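Protease (Penicillium cyclopium, PDB 5Z6O) hydrolyses peptide bonds in proteins as a proteinase K-like subtilisin serine protease, probably including casein, gelatin and type IV collagen among its substrates. Local coordinates at residues V37-D42 with S93-K98; A78-G83 with A231-G236; V161-E166 with V181-A186; D204-G209 with K269-K274. One frame throughout, in Å; residues are numbered along the deposited sequence. Where two conformers were deposited one is given.

Contact 1: V37-D42 with S93-K98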
loop_
_atom_site.group_PDB
_atom_site.type_symbol
_atom_site.label_atom_id
_atom_site.label_comp_id
_atom_site.label_asym_id
_atom_site.label_seq_id
_atom_site.Cartn_x
_atom_site.Cartn_y
_atom_site.Cartn_z
ATOM N N VAL A 37 -8.458 9.824 -1.068
ATOM C CA VAL A 37 -7.380 10.195 -0.152
ATOM C C VAL A 37 -6.692 8.925 0.327
ATOM O O VAL A 37 -7.363 7.971 0.759
ATOM C CB VAL A 37 -7.927 10.995 1.041
ATOM C CG1 VAL A 37 -6.793 11.334 2.006
ATOM C CG2 VAL A 37 -8.636 12.253 0.527
ATOM N N ILE A 38 -5.367 8.904 0.254
ATOM C CA ILE A 38 -4.554 7.799 0.750
ATOM C C ILE A 38 -3.735 8.303 1.929
ATOM O O ILE A 38 -2.901 9.204 1.770
ATOM C CB ILE A 38 -3.622 7.250 -0.334
ATOM C CG1 ILE A 38 -4.426 6.682 -1.514
ATOM C CG2 ILE A 38 -2.773 6.142 0.260
ATOM C CD1 ILE A 38 -3.556 6.406 -2.782
ATOM N N TYR A 39 -3.901 7.674 3.092
ATOM C CA TYR A 39 -3.075 8.012 4.246
ATOM C C TYR A 39 -1.870 7.086 4.295
ATOM O O TYR A 39 -2.030 5.873 4.422
ATOM C CB TYR A 39 -3.877 7.870 5.539
ATOM C CG TYR A 39 -5.031 8.835 5.605
ATOM C CD1 TYR A 39 -4.844 10.133 6.102
ATOM C CD2 TYR A 39 -6.317 8.447 5.187
ATOM C CE1 TYR A 39 -5.885 11.028 6.178
ATOM C CE2 TYR A 39 -7.377 9.356 5.239
ATOM C CZ TYR A 39 -7.143 10.638 5.746
ATOM O OH TYR A 39 -8.186 11.518 5.812
ATOM N N GLY A 40 -0.675 7.659 4.245
ATOM C CA GLY A 40 0.558 6.898 4.348
ATOM C C GLY A 40 1.049 6.913 5.776
ATOM O O GLY A 40 1.499 7.951 6.269
ATOM N N VAL A 41 0.928 5.785 6.473
ATOM C CA VAL A 41 1.258 5.705 7.896
ATOM C C VAL A 41 2.648 5.086 7.992
ATOM O O VAL A 41 2.806 3.859 7.883
ATOM C CB VAL A 41 0.210 4.877 8.655
ATOM C CG1 VAL A 41 0.566 4.759 10.125
ATOM C CG2 VAL A 41 -1.199 5.486 8.495
ATOM N N ASP A 42 3.680 5.916 8.172
ATOM C CA ASP A 42 5.041 5.465 7.901
ATOM C C ASP A 42 6.044 6.455 8.491
ATOM O O ASP A 42 5.736 7.116 9.491
ATOM C CB ASP A 42 5.216 5.301 6.383
ATOM C CG ASP A 42 6.213 4.247 6.009
ATOM O OD1 ASP A 42 7.380 4.347 6.453
ATOM O OD2 ASP A 42 5.831 3.336 5.234
ATOM N N SER A 93 -5.025 11.739 -3.900
ATOM C CA SER A 93 -4.421 12.606 -2.895
ATOM C C SER A 93 -3.711 11.759 -1.844
ATOM O O SER A 93 -4.161 10.662 -1.509
ATOM C CB SER A 93 -5.472 13.465 -2.198
ATOM O OG SER A 93 -6.207 14.239 -3.126
ATOM N N VAL A 94 -2.604 12.290 -1.314
ATOM C CA VAL A 94 -1.752 11.558 -0.376
ATOM C C VAL A 94 -1.554 12.404 0.868
ATOM O O VAL A 94 -1.273 13.597 0.753
ATOM C CB VAL A 94 -0.381 11.226 -0.992
ATOM C CG1 VAL A 94 0.452 10.472 -0.001
ATOM C CG2 VAL A 94 -0.575 10.414 -2.176
ATOM N N VAL A 95 -1.677 11.789 2.054
ATOM C CA VAL A 95 -1.546 12.501 3.316
ATOM C C VAL A 95 -0.481 11.800 4.153
ATOM O O VAL A 95 -0.581 10.598 4.419
ATOM C CB VAL A 95 -2.881 12.573 4.076
ATOM C CG1 VAL A 95 -2.689 13.324 5.366
ATOM C CG2 VAL A 95 -3.934 13.294 3.241
ATOM N N ALA A 96 0.548 12.546 4.566
ATOM C CA ALA A 96 1.617 11.951 5.353
ATOM C C ALA A 96 1.168 11.823 6.794
ATOM O O ALA A 96 0.786 12.825 7.413
ATOM C CB ALA A 96 2.872 12.822 5.308
ATOM N N VAL A 97 1.229 10.612 7.341
ATOM C CA VAL A 97 1.028 10.409 8.767
ATOM C C VAL A 97 2.332 9.826 9.304
ATOM O O VAL A 97 2.589 8.625 9.182
ATOM C CB VAL A 97 -0.168 9.495 9.059
ATOM C CG1 VAL A 97 -0.350 9.330 10.571
ATOM C CG2 VAL A 97 -1.469 10.040 8.400
ATOM N N LYS A 98 3.169 10.655 9.909
ATOM C CA LYS A 98 4.489 10.208 10.335
ATOM C C LYS A 98 4.384 9.627 11.743
ATOM O O LYS A 98 4.048 10.354 12.694
ATOM C CB LYS A 98 5.490 11.360 10.321
ATOM C CG LYS A 98 6.854 10.923 10.821
ATOM C CD LYS A 98 7.951 11.994 10.549
ATOM C CE LYS A 98 9.144 11.679 11.395
ATOM N NZ LYS A 98 10.246 12.631 11.023
#
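Val95 CB lies 3.7 Å from Tyr39 CD1, the tyrosine and valine side by side and pointing the same way, and Val97 CG2 touches the same Tyr39 CD1 at 4.1 Å. Tyr39 CG stands anti to its carbonyl carbon (chi1 -64°), and the ring beyond it meets both valines through CD1. Further along, Val41 and Val97 run side by side, Val41 CG2 being 4.2 Å from Val97 CB. Val37 CG1 also approaches Val95 CG2, but in one of its two conformers, so this contact is doubtful. Trp117 and Ala118 of helix 108-124 pack against this face; on the other, Ile38 and Val94 bear on helix 73-82.

Between the faces, five hydrogen bonds join the parallel strands, whose axes approach to 4.6 Å. They run from Ile38 N to Ser93 O, Val95 N to Ile38 O, Gly40 N to Val95 O and Val97 N to Gly40 O. The last, Asp42 N to Val97 O, is the longest at 3.1 Å.

The polar groups find partners beyond the strands. Tyr39 OH is hydrogen-bonded to Asp121, and the extended Lys98 carries NZ to a salt bridge with Asp64 and to the carbonyls of Asp66 and Thr68. Asp42 turns its carboxylate toward His73, about 4 Å away between side chains. An aspartate ending an inner strand of the parallel sheet beside a helix-borne histidine is consistent with the charge relay of the subtilases, in which Asp42 and His73 are probably the acid and the base.

Contact 2: A78-G83 with A231-G236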
loop_
_atom_site.group_PDB
_atom_site.type_symbol
_atom_site.label_atom_id
_atom_site.label_comp_id
_atom_site.label_asym_id
_atom_site.label_seq_id
_atom_site.Cartn_x
_atom_site.Cartn_y
_atom_site.Cartn_z
ATOM N N ALA A 78 4.618 5.820 -0.317
ATOM C CA ALA A 78 3.621 6.735 -0.869
ATOM C C ALA A 78 3.776 6.865 -2.385
ATOM O O ALA A 78 2.791 7.012 -3.127
ATOM C CB ALA A 78 3.776 8.110 -0.201
ATOM N N SER A 79 5.011 6.846 -2.859
ATOM C CA SER A 79 5.276 6.987 -4.288
ATOM C C SER A 79 4.742 5.793 -5.081
ATOM O O SER A 79 4.141 5.970 -6.142
ATOM C CB SER A 79 6.797 7.167 -4.496
ATOM O OG SER A 79 7.107 7.197 -5.872
ATOM N N THR A 80 4.968 4.574 -4.595
ATOM C CA THR A 80 4.378 3.391 -5.228
ATOM C C THR A 80 2.863 3.496 -5.264
ATOM O O THR A 80 2.234 3.085 -6.242
ATOM C CB THR A 80 4.823 2.139 -4.448
ATOM O OG1 THR A 80 6.233 1.981 -4.648
ATOM C CG2 THR A 80 4.092 0.879 -4.899
ATOM N N ALA A 81 2.250 4.057 -4.211
ATOM C CA ALA A 81 0.787 4.086 -4.197
ATOM C C ALA A 81 0.243 5.111 -5.174
ATOM O O ALA A 81 -0.765 4.856 -5.843
ATOM C CB ALA A 81 0.263 4.409 -2.784
ATOM N N ALA A 82 0.928 6.283 -5.293
ATOM C CA ALA A 82 0.253 7.429 -5.889
ATOM C C ALA A 82 1.174 8.380 -6.651
ATOM O O ALA A 82 0.680 9.397 -7.149
ATOM C CB ALA A 82 -0.470 8.211 -4.793
ATOM N N GLY A 83 2.460 8.074 -6.799
ATOM C CA GLY A 83 3.337 8.955 -7.548
ATOM C C GLY A 83 3.033 8.980 -9.033
ATOM O O GLY A 83 2.589 8.002 -9.624
ATOM N N ALA A 231 2.435 -3.846 -0.104
ATOM C CA ALA A 231 1.191 -3.228 0.370
ATOM C C ALA A 231 0.758 -1.968 -0.392
ATOM O O ALA A 231 -0.445 -1.845 -0.693
ATOM C CB ALA A 231 1.299 -2.919 1.870
ATOM N N PRO A 232 1.629 -0.999 -0.693
ATOM C CA PRO A 232 1.152 0.210 -1.367
ATOM C C PRO A 232 0.682 -0.031 -2.787
ATOM O O PRO A 232 -0.116 0.782 -3.286
ATOM C CB PRO A 232 2.373 1.164 -1.312
ATOM C CG PRO A 232 3.532 0.298 -1.059
ATOM C CD PRO A 232 3.006 -0.837 -0.212
ATOM N N HIS A 233 1.118 -1.110 -3.458
ATOM C CA HIS A 233 0.473 -1.421 -4.742
ATOM C C HIS A 233 -1.012 -1.648 -4.525
ATOM O O HIS A 233 -1.843 -1.245 -5.350
ATOM C CB HIS A 233 1.082 -2.672 -5.397
ATOM C CG HIS A 233 2.474 -2.484 -5.945
ATOM N ND1 HIS A 233 3.612 -2.593 -5.167
ATOM C CD2 HIS A 233 2.908 -2.246 -7.212
ATOM C CE1 HIS A 233 4.684 -2.436 -5.933
ATOM N NE2 HIS A 233 4.285 -2.228 -7.176
ATOM N N VAL A 234 -1.362 -2.322 -3.426
ATOM C CA VAL A 234 -2.763 -2.636 -3.158
ATOM C C VAL A 234 -3.495 -1.389 -2.662
ATOM O O VAL A 234 -4.651 -1.157 -3.041
ATOM C CB VAL A 234 -2.865 -3.812 -2.162
ATOM C CG1 VAL A 234 -4.337 -4.150 -1.841
ATOM C CG2 VAL A 234 -2.200 -5.061 -2.749
ATOM N N ALA A 235 -2.827 -0.533 -1.880
ATOM C CA ALA A 235 -3.440 0.742 -1.498
ATOM C C ALA A 235 -3.793 1.540 -2.742
ATOM O O ALA A 235 -4.909 2.076 -2.866
ATOM C CB ALA A 235 -2.491 1.580 -0.622
ATOM N N GLY A 236 -2.849 1.626 -3.678
ATOM C CA GLY A 236 -3.133 2.353 -4.905
ATOM C C GLY A 236 -4.238 1.702 -5.719
ATOM O O GLY A 236 -5.083 2.398 -6.290
#
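Thr80 CG2 sits over one face of the His233 imidazole, 3.6 Å from the ring centroid and 16° off its normal, a CH-pi contact. The methyl lies anti to its own backbone N, with OG1 beside that N (chi1 -68°), and it comes nearest the ND1 and CE1 side of the ring. ND1 is hydrogen-bonded to Met229 O, one turn earlier in the same helix, which fixes the rotation of the imidazole. An alanine at His233 would probably open a gap beside the Thr80 methyl and leave Met229 O without its side-chain mate.

Apolar packing continues on the proline. The same Thr80 CG2 is 3.9 Å from Pro232 CG, and Ala81 CB is 4.1 Å from Pro232 CB. Pro232 N cannot bond to the preceding turn, and helix 227-245 kinks there.

Backbone CH groups add two weak contacts. Ala81 CA approaches Pro232 O at 3.5 Å, and Gly236 CA approaches Ala81 O at 3.6 Å. Gly236 has no CB, and one placed there would fall 2.6 Å from Ala81 O, a clash at this spacing. With glycine and alanine facing each other, the axes of 78-82 and 231-236 come within 7.5 Å, crossing at -35°.

Helix 73-82 starts at His73 and helix 227-245 carries Ser228 in its first turn, so the helices bearing two residues that probably belong to the charge relay are packed together here. Shape does the work: the seam is buried and made of methyls, ring carbons and weak CH donors, and its closeness rests on small residues rather than on charge.

Contact 3: V161-E166 with V181-A186. With CA (calcium ion), chain B; PMS (phenylmethanesulfonic acid), chain C.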
loop_
_atom_site.group_PDB
_atom_site.type_symbol
_atom_site.label_atom_id
_atom_site.label_comp_id
_atom_site.label_asym_id
_atom_site.label_seq_id
_atom_site.Cartn_x
_atom_site.Cartn_y
_atom_site.Cartn_z
ATOM N N VAL A 161 -2.129 -3.738 4.608
ATOM C CA VAL A 161 -1.073 -3.990 5.585
ATOM C C VAL A 161 -0.032 -4.934 5.013
ATOM O O VAL A 161 -0.386 -5.984 4.464
ATOM C CB VAL A 161 -1.688 -4.601 6.870
ATOM C CG1 VAL A 161 -0.629 -4.901 7.869
ATOM C CG2 VAL A 161 -2.703 -3.626 7.497
ATOM N N ALA A 162 1.248 -4.602 5.212
ATOM C CA ALA A 162 2.323 -5.517 4.852
ATOM C C ALA A 162 2.249 -6.778 5.704
ATOM O O ALA A 162 2.030 -6.723 6.922
ATOM C CB ALA A 162 3.677 -4.843 5.040
ATOM N N ALA A 163 2.455 -7.932 5.076
ATOM C CA ALA A 163 2.336 -9.167 5.863
ATOM C C ALA A 163 3.512 -9.371 6.806
ATOM O O ALA A 163 3.369 -10.101 7.805
ATOM C CB ALA A 163 2.216 -10.375 4.939
ATOM N N GLY A 164 4.663 -8.759 6.517
ATOM C CA GLY A 164 5.859 -8.975 7.309
ATOM C C GLY A 164 6.915 -9.750 6.532
ATOM O O GLY A 164 6.644 -10.397 5.505
ATOM N N ASN A 165 8.144 -9.660 7.020
ATOM C CA ASN A 165 9.309 -10.137 6.279
ATOM C C ASN A 165 10.087 -11.241 6.993
ATOM O O ASN A 165 11.284 -11.375 6.763
ATOM C CB ASN A 165 10.274 -8.984 5.995
ATOM C CG ASN A 165 9.614 -7.839 5.254
ATOM O OD1 ASN A 165 8.782 -8.051 4.386
ATOM N ND2 ASN A 165 9.987 -6.625 5.597
ATOM N N GLU A 166 9.452 -12.037 7.847
ATOM C CA GLU A 166 10.212 -12.990 8.650
ATOM C C GLU A 166 10.039 -14.427 8.175
ATOM O O GLU A 166 10.381 -15.361 8.914
ATOM C CB GLU A 166 9.835 -12.861 10.124
ATOM C CG GLU A 166 10.042 -11.464 10.676
ATOM C CD GLU A 166 8.818 -10.579 10.455
ATOM O OE1 GLU A 166 7.660 -11.075 10.503
ATOM O OE2 GLU A 166 9.012 -9.376 10.229
ATOM N N VAL A 181 -8.588 -6.415 7.709
ATOM C CA VAL A 181 -7.586 -5.660 6.955
ATOM C C VAL A 181 -7.243 -6.452 5.722
ATOM O O VAL A 181 -7.613 -7.621 5.607
ATOM C CB VAL A 181 -6.319 -5.375 7.787
ATOM C CG1 VAL A 181 -6.647 -4.507 8.991
ATOM C CG2 VAL A 181 -5.651 -6.666 8.216
ATOM N N CYS A 182 -6.559 -5.810 4.767
ATOM C CA CYS A 182 -6.186 -6.469 3.525
ATOM C C CYS A 182 -4.684 -6.718 3.655
ATOM O O CYS A 182 -3.889 -5.776 3.617
ATOM C CB CYS A 182 -6.550 -5.583 2.331
ATOM S SG CYS A 182 -6.947 -6.506 0.819
ATOM N N THR A 183 -4.306 -7.962 3.930
ATOM C CA THR A 183 -2.927 -8.295 4.286
ATOM C C THR A 183 -2.187 -8.822 3.058
ATOM O O THR A 183 -2.650 -9.785 2.422
ATOM C CB THR A 183 -2.931 -9.362 5.379
ATOM O OG1 THR A 183 -3.596 -8.841 6.537
ATOM C CG2 THR A 183 -1.533 -9.768 5.750
ATOM N N ILE A 184 -1.020 -8.230 2.752
ATOM C CA ILE A 184 -0.423 -8.350 1.416
ATOM C C ILE A 184 0.950 -9.012 1.528
ATOM O O ILE A 184 1.827 -8.523 2.245
ATOM C CB ILE A 184 -0.290 -6.977 0.726
ATOM C CG1 ILE A 184 -1.581 -6.153 0.827
ATOM C CG2 ILE A 184 0.127 -7.158 -0.725
ATOM C CD1 ILE A 184 -2.814 -6.946 0.332
ATOM N N ALA A 185 1.148 -10.102 0.789
ATOM C CA ALA A 185 2.444 -10.758 0.686
ATOM C C ALA A 185 3.175 -10.289 -0.566
ATOM O O ALA A 185 2.591 -9.658 -1.457
ATOM C CB ALA A 185 2.272 -12.289 0.675
ATOM N N ALA A 186 4.479 -10.566 -0.613
ATOM C CA ALA A 186 5.356 -9.992 -1.633
ATOM C C ALA A 186 5.702 -11.003 -2.724
ATOM O O ALA A 186 6.135 -12.121 -2.422
ATOM C CB ALA A 186 6.643 -9.482 -0.997
HETATM CA CA CA B . -8.186 -10.101 5.230
HETATM C C PMS C . 9.317 -2.643 6.675
HETATM S S PMS C . 9.243 -2.815 4.870
HETATM C C1 PMS C . 8.411 -3.677 7.361
HETATM C C2 PMS C . 7.205 -4.088 6.805
HETATM C C3 PMS C . 6.412 -5.018 7.462
HETATM C C4 PMS C . 6.815 -5.551 8.677
HETATM C C5 PMS C . 8.015 -5.136 9.233
HETATM C C6 PMS C . 8.815 -4.218 8.573
HETATM O O2S PMS C . 10.444 -2.220 4.198
HETATM O O1S PMS C . 9.303 -4.251 4.443
HETATM O O HOH W 1 -6.349 -10.177 6.613
HETATM O O HOH W 2 -10.077 -8.909 4.458
HETATM O O HOH W 3 -7.490 -12.231 5.467
HETATM O O HOH W 4 -9.117 -10.037 7.702
HETATM O O HOH W 5 -9.850 -11.846 5.166
#
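Val161 N donates to Cys182 O at 2.9 Å, Ile184 N returns a bond to Val161 O, and Ala163 N reaches Ile184 O at 3.0 Å with a bent N-H...O angle of 140°, a parallel ladder that fades as 161-166 leaves the sheet. Val161 CG2 slants across Val181, 4.0 Å from its CB. Ala163 CB, just past the strand end, touches Thr183 CG2 at 3.9 Å. Ile184 points to the other face from Thr183, onto Ala230 and Val234 of helix 227-245.

These are neighbouring strands of the parallel subtilisin sheet, and the loop after strand 157-162 runs into the active site. There Ala162 CB lies 3.7 Å from PMS C3, while Gly164 CA faces C4 of the same phenyl ring. Asn165 ND2 donates to PMS O1S at 2.7 Å, nearly straight at 164°; with Ser228 N also bonded to the inhibitor, this is consistent with the oxyanion hole of subtilases. The sulfonyl oxygen O1S acts as acceptor and calls for the NH2 side of the amide, and Thr227 OG1 is bonded to OD1 on the other.

At the start of 181-186, Val181 O binds calcium at 2.6 Å. Water 1, another calcium ligand, donates to Thr183 OG1 at 3.1 Å, so the side chain supports the metal from the second shell; that hydroxyl is also bonded to Ala176 O. Cys182, next to the metal-binding carbonyl, is tied to Cys253 by a disulfide.

Contact 4: D204-G209 with K269-K274. With CA (calcium ion), chain B.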
loop_
_atom_site.group_PDB
_atom_site.type_symbol
_atom_site.label_atom_id
_atom_site.label_comp_id
_atom_site.label_asym_id
_atom_site.label_seq_id
_atom_site.Cartn_x
_atom_site.Cartn_y
_atom_site.Cartn_z
ATOM N N ASP A 204 -4.330 -12.059 2.157
ATOM C CA ASP A 204 -5.425 -11.926 1.210
ATOM C C ASP A 204 -4.942 -12.072 -0.232
ATOM O O ASP A 204 -5.658 -12.639 -1.078
ATOM C CB ASP A 204 -6.113 -10.564 1.403
ATOM C CG ASP A 204 -6.839 -10.487 2.743
ATOM O OD1 ASP A 204 -7.867 -11.183 2.868
ATOM O OD2 ASP A 204 -6.347 -9.837 3.687
ATOM N N LEU A 205 -3.753 -11.548 -0.543
ATOM C CA LEU A 205 -3.192 -11.707 -1.896
ATOM C C LEU A 205 -1.731 -11.260 -1.900
ATOM O O LEU A 205 -1.218 -10.716 -0.920
ATOM C CB LEU A 205 -3.988 -10.932 -2.954
ATOM C CG LEU A 205 -3.924 -9.423 -2.873
ATOM C CD1 LEU A 205 -4.139 -8.826 -4.291
ATOM C CD2 LEU A 205 -5.039 -8.866 -1.973
ATOM N N TYR A 206 -1.075 -11.506 -3.029
ATOM C CA TYR A 206 0.288 -11.075 -3.333
ATOM C C TYR A 206 0.259 -9.795 -4.147
ATOM O O TYR A 206 -0.665 -9.561 -4.932
ATOM C CB TYR A 206 1.060 -12.131 -4.169
ATOM C CG TYR A 206 1.606 -13.286 -3.336
ATOM C CD1 TYR A 206 0.768 -14.347 -2.918
ATOM C CD2 TYR A 206 2.957 -13.299 -2.949
ATOM C CE1 TYR A 206 1.288 -15.394 -2.116
ATOM C CE2 TYR A 206 3.487 -14.339 -2.169
ATOM C CZ TYR A 206 2.657 -15.370 -1.768
ATOM O OH TYR A 206 3.236 -16.363 -1.012
ATOM N N ALA A 207 1.332 -9.012 -4.010
ATOM C CA ALA A 207 1.578 -7.894 -4.907
ATOM C C ALA A 207 3.074 -7.768 -5.056
ATOM O O ALA A 207 3.821 -8.279 -4.209
ATOM C CB ALA A 207 0.977 -6.589 -4.359
ATOM N N PRO A 208 3.547 -7.076 -6.093
ATOM C CA PRO A 208 4.992 -6.996 -6.347
ATOM C C PRO A 208 5.723 -6.405 -5.158
ATOM O O PRO A 208 5.350 -5.343 -4.648
ATOM C CB PRO A 208 5.081 -6.076 -7.571
ATOM C CG PRO A 208 3.839 -6.409 -8.339
ATOM C CD PRO A 208 2.764 -6.575 -7.244
ATOM N N GLY A 209 6.787 -7.089 -4.735
ATOM C CA GLY A 209 7.433 -6.676 -3.507
ATOM C C GLY A 209 8.928 -6.797 -3.522
ATOM O O GLY A 209 9.568 -6.425 -2.541
ATOM N N LYS A 269 2.381 -23.543 1.559
ATOM C CA LYS A 269 1.120 -24.272 1.694
ATOM C C LYS A 269 0.177 -23.528 2.624
ATOM O O LYS A 269 0.605 -22.898 3.602
ATOM C CB LYS A 269 1.352 -25.694 2.223
ATOM C CG LYS A 269 1.661 -25.761 3.707
ATOM C CD LYS A 269 0.929 -26.932 4.380
ATOM C CE LYS A 269 1.394 -27.128 5.826
ATOM N NZ LYS A 269 2.858 -27.438 5.920
ATOM N N GLY A 270 -1.107 -23.570 2.293
ATOM C CA GLY A 270 -2.082 -22.826 3.053
ATOM C C GLY A 270 -2.146 -21.352 2.709
ATOM O O GLY A 270 -2.872 -20.617 3.386
ATOM N N THR A 271 -1.419 -20.906 1.672
ATOM C CA THR A 271 -1.360 -19.497 1.256
ATOM C C THR A 271 -1.968 -19.343 -0.133
ATOM O O THR A 271 -1.743 -20.180 -1.019
ATOM C CB THR A 271 0.092 -18.979 1.259
ATOM O OG1 THR A 271 0.671 -19.217 2.542
ATOM C CG2 THR A 271 0.163 -17.466 0.987
ATOM N N THR A 272 -2.784 -18.308 -0.303
ATOM C CA THR A 272 -3.338 -17.984 -1.612
ATOM C C THR A 272 -2.242 -17.797 -2.641
ATOM O O THR A 272 -1.120 -17.419 -2.317
ATOM C CB THR A 272 -4.181 -16.707 -1.540
ATOM O OG1 THR A 272 -4.778 -16.488 -2.813
ATOM C CG2 THR A 272 -3.308 -15.497 -1.211
ATOM N N THR A 273 -2.561 -18.086 -3.904
ATOM C CA THR A 273 -1.634 -17.804 -4.981
ATOM C C THR A 273 -2.127 -16.667 -5.867
ATOM O O THR A 273 -1.613 -16.504 -6.969
ATOM C CB THR A 273 -1.382 -19.062 -5.804
ATOM O OG1 THR A 273 -2.600 -19.463 -6.422
ATOM C CG2 THR A 273 -0.962 -20.174 -4.895
ATOM N N LYS A 274 -3.064 -15.854 -5.369
ATOM C CA LYS A 274 -3.634 -14.740 -6.125
ATOM C C LYS A 274 -2.685 -13.555 -6.147
ATOM O O LYS A 274 -2.045 -13.242 -5.145
ATOM C CB LYS A 274 -4.974 -14.300 -5.519
ATOM C CG LYS A 274 -6.116 -15.214 -6.024
ATOM C CD LYS A 274 -7.483 -14.782 -5.559
ATOM C CE LYS A 274 -8.596 -15.531 -6.340
ATOM N NZ LYS A 274 -9.370 -14.668 -7.321
HETATM CA CA CA B . -8.186 -10.101 5.230
HETATM O O HOH W 2 -10.077 -8.909 4.458
HETATM O O HOH W 3 -7.490 -12.231 5.467
HETATM O O HOH W 4 -9.117 -10.037 7.702
HETATM O O HOH W 1 -6.349 -10.177 6.613
HETATM O O HOH W 5 -9.850 -11.846 5.166
#
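Tyr206 N donates to Lys274 O at 2.9 Å, with an N-H...O angle of 165°, pinning the loop 269-274, which leads into strand 274-275, to strand 205-208, the last strand at one edge of the parallel subtilisin sheet. The tyrosine ring turns its edge to the loop: Thr272 O lies in the ring plane, 3.2 Å from Tyr206 CE1. That carbonyl is buried and has no hydrogen-bonding partner, so the ring edge is what it faces. Thr271 crosses the tyrosine at about a right angle, its CG2 3.8 Å from Tyr206 OH. Beside them Thr272 CG2 packs 3.7 Å from Asp204 O and also touches Leu205 CA, and Leu205 CB lies against Lys274 O.

An ST turn shapes the loop. Thr272 OG1, anti to its backbone N (chi1 -176°), accepts from Lys274 N at 3.1 Å, which leaves CG2 between N and the carbonyl carbon, turned to strand 205-208. Tyr206 OH is hydrogen-bonded to Ser193, Thr271 OG1 to Gly200 N, and Lys274 NZ to the carbonyls of Val257 and Ala260. An alanine at Tyr206 would probably leave Ser193 OG without its mate and open a gap beside Thr272 O and the Thr271 methyl.

On the far side of the strand's start, Asp204 points away from the loop toward calcium. Its carboxylate and Val181 O join five waters around the metal. Asp204 grips the calcium ion with both oxygens, OD1 at 2.6 Å and OD2 at 2.4 Å, and OD2 also accepts from Thr183 N.

Overall arrangement
Contacts 1, 3 and 4 all draw on one parallel sheet, with 1 and 4 about 25 Å apart between centres; contact 2 packs two helices near the centre of the chain. Contacts 1 to 3 are buried, whereas contact 4 is only partly so. Contact 2 touches all the others: Ala82 meets Val94, Val234 meets Ile184, and His233 meets Pro208. Contacts 3 and 4 share calcium, its five waters and adjacent strands. The chemistry shifts with place: backbone ladder and valines in contact 1, small apolar atoms in contact 2, a short ladder with ligand and calcium groups at its ends in contact 3, and in contact 4 a calcium-binding carboxylate, one backbone bond and threonines around a tyrosine.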